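Local coordinates for protein lombricine kinase (Urechis caupo, PDB 3JPZ) that probably transfers a phosphoryl group reversibly between ATP and the guanidino group of lombricine, as a phosphagen kinase, at residues Y129-T134 with L267-S272. Residues are numbered along the deposited sequence; the frame is centred on the assembly and turned at random.
Sequences YPPSCT and LCACPS
The aromatic ring of Tyr129 lies over the Cys268-Ala269 peptide, the two planes nearly parallel, a compact example of an amide-pi stack in which a tyrosine packs on a chain rather than on another ring. At its root the methyl of Ala269 reaches over the ring face in a CH-pi contact, CB standing 4.1 Å from the centroid of the Tyr129 ring and 28° off the ring normal. That methyl is displaced toward the CB end of the ring, while Ala269 N sits above the centre on the same face. A chi1 of -64° sets CG of Tyr129 anti to the carbonyl carbon, beside the backbone N, where it meets Ala269 CB at 3.7 Å. Farther out, CZ of Tyr129 comes within 3.5 Å of Cys268 C, and beyond the phenol end lies Leu267, its CB 3.2 Å from Tyr129 OH, where the two side chains cross at about a right angle. The OH is close to Leu267 O and Cys268 N, but at angles too poor for hydrogen bonding, so the peptide stack and the CH-pi contact carry the interface. Pro131 adds a more distant apolar contact, its CD 4.4 Å from Ala269 CB, and the turn that presents it is braced by Ser132 N to Tyr129 O. Cys268 O, the carbonyl of the stacked peptide, is hydrogen-bonded to Tyr69 OH; separately, Ala269 shares a backbone bond with Ala63. The side chain of Cys268 starts away from Tyr129 and lies about 8 Å from that of Arg223, an ADP-binding residue, placing the contact near the nucleotide site without joining it. The buried contact thus ties the loop between strand 113-122 and helix 135-149 to the one leading from strand 265-266 to strand 279-285, with helix 73-83 packed against the latter at Pro271.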
loop_
_atom_site.group_PDB
_atom_site.type_symbol
_atom_site.label_atom_id
_atom_site.label_comp_id
_atom_site.label_asym_id
_atom_site.label_seq_id
_atom_site.Cartn_x
_atom_site.Cartn_y
_atom_site.Cartn_z
ATOM N N TYR A 129 -1.627 13.436 10.642
ATOM C CA TYR A 129 -2.573 12.380 10.339
ATOM C C TYR A 129 -1.871 11.091 9.909
ATOM O O TYR A 129 -0.704 11.104 9.531
ATOM C CB TYR A 129 -3.487 12.839 9.211
ATOM C CG TYR A 129 -4.350 14.026 9.553
ATOM C CD1 TYR A 129 -5.184 14.013 10.668
ATOM C CD2 TYR A 129 -4.365 15.146 8.740
ATOM C CE1 TYR A 129 -5.988 15.096 10.968
ATOM C CE2 TYR A 129 -5.157 16.229 9.035
ATOM C CZ TYR A 129 -5.968 16.198 10.150
ATOM O OH TYR A 129 -6.764 17.281 10.427
ATOM N N PRO A 130 -2.602 9.971 9.939
ATOM C CA PRO A 130 -2.122 8.641 9.540
ATOM C C PRO A 130 -1.350 8.580 8.217
ATOM O O PRO A 130 -0.438 7.773 8.104
ATOM C CB PRO A 130 -3.415 7.836 9.431
ATOM C CG PRO A 130 -4.293 8.446 10.470
ATOM C CD PRO A 130 -3.981 9.919 10.451
ATOM N N PRO A 131 -1.711 9.403 7.222
ATOM C CA PRO A 131 -0.949 9.281 5.977
ATOM C C PRO A 131 0.526 9.655 6.131
ATOM O O PRO A 131 1.356 9.075 5.428
ATOM C CB PRO A 131 -1.661 10.260 5.025
ATOM C CG PRO A 131 -3.040 10.412 5.601
ATOM C CD PRO A 131 -2.827 10.350 7.094
ATOM N N SER A 132 0.841 10.578 7.040
ATOM C CA SER A 132 2.178 11.162 7.117
ATOM C C SER A 132 2.844 11.055 8.489
ATOM O O SER A 132 3.981 11.477 8.653
ATOM C CB SER A 132 2.117 12.637 6.728
ATOM O OG SER A 132 1.642 12.794 5.405
ATOM N N CYS A 133 2.145 10.498 9.470
ATOM C CA CYS A 133 2.673 10.442 10.826
ATOM C C CYS A 133 3.750 9.376 10.965
ATOM O O CYS A 133 3.654 8.294 10.391
ATOM C CB CYS A 133 1.554 10.147 11.821
ATOM S SG CYS A 133 0.837 8.494 11.617
ATOM N N THR A 134 4.776 9.682 11.750
ATOM C CA THR A 134 5.805 8.709 12.038
ATOM C C THR A 134 5.248 7.742 13.069
ATOM O O THR A 134 4.207 8.012 13.664
ATOM C CB THR A 134 7.050 9.389 12.633
ATOM O OG1 THR A 134 6.656 10.183 13.758
ATOM C CG2 THR A 134 7.723 10.276 11.604
ATOM N N LEU A 267 -11.006 19.258 11.925
ATOM C CA LEU A 267 -10.147 18.864 10.832
ATOM C C LEU A 267 -9.864 17.378 10.898
ATOM O O LEU A 267 -9.600 16.824 11.962
ATOM C CB LEU A 267 -8.848 19.664 10.876
ATOM C CG LEU A 267 -9.001 21.156 10.575
ATOM C CD1 LEU A 267 -7.828 21.938 11.146
ATOM C CD2 LEU A 267 -9.137 21.404 9.077
ATOM N N CYS A 268 -9.934 16.740 9.739
ATOM C CA CYS A 268 -9.617 15.331 9.598
ATOM C C CYS A 268 -8.826 15.191 8.304
ATOM O O CYS A 268 -8.732 16.138 7.541
ATOM C CB CYS A 268 -10.904 14.525 9.530
ATOM S SG CYS A 268 -12.019 15.159 8.270
ATOM N N ALA A 269 -8.251 14.022 8.052
ATOM C CA ALA A 269 -7.384 13.863 6.896
ATOM C C ALA A 269 -8.211 13.874 5.620
ATOM O O ALA A 269 -7.807 14.451 4.621
ATOM C CB ALA A 269 -6.581 12.583 7.002
ATOM N N CYS A 270 -9.376 13.247 5.655
ATOM C CA CYS A 270 -10.223 13.202 4.470
ATOM C C CYS A 270 -11.227 14.339 4.506
ATOM O O CYS A 270 -11.983 14.473 5.467
ATOM C CB CYS A 270 -10.955 11.881 4.356
ATOM S SG CYS A 270 -12.038 11.783 2.890
ATOM N N PRO A 271 -11.242 15.158 3.445
ATOM C CA PRO A 271 -12.110 16.334 3.337
ATOM C C PRO A 271 -13.587 15.976 3.444
ATOM O O PRO A 271 -14.398 16.835 3.774
ATOM C CB PRO A 271 -11.792 16.880 1.939
ATOM C CG PRO A 271 -10.436 16.341 1.616
ATOM C CD PRO A 271 -10.393 14.990 2.253
ATOM N N SER A 272 -13.924 14.720 3.172
ATOM C CA SER A 272 -15.306 14.277 3.225
ATOM C C SER A 272 -15.848 14.406 4.639
ATOM O O SER A 272 -17.046 14.553 4.834
ATOM C CB SER A 272 -15.408 12.821 2.783
ATOM O OG SER A 272 -14.825 11.963 3.747
#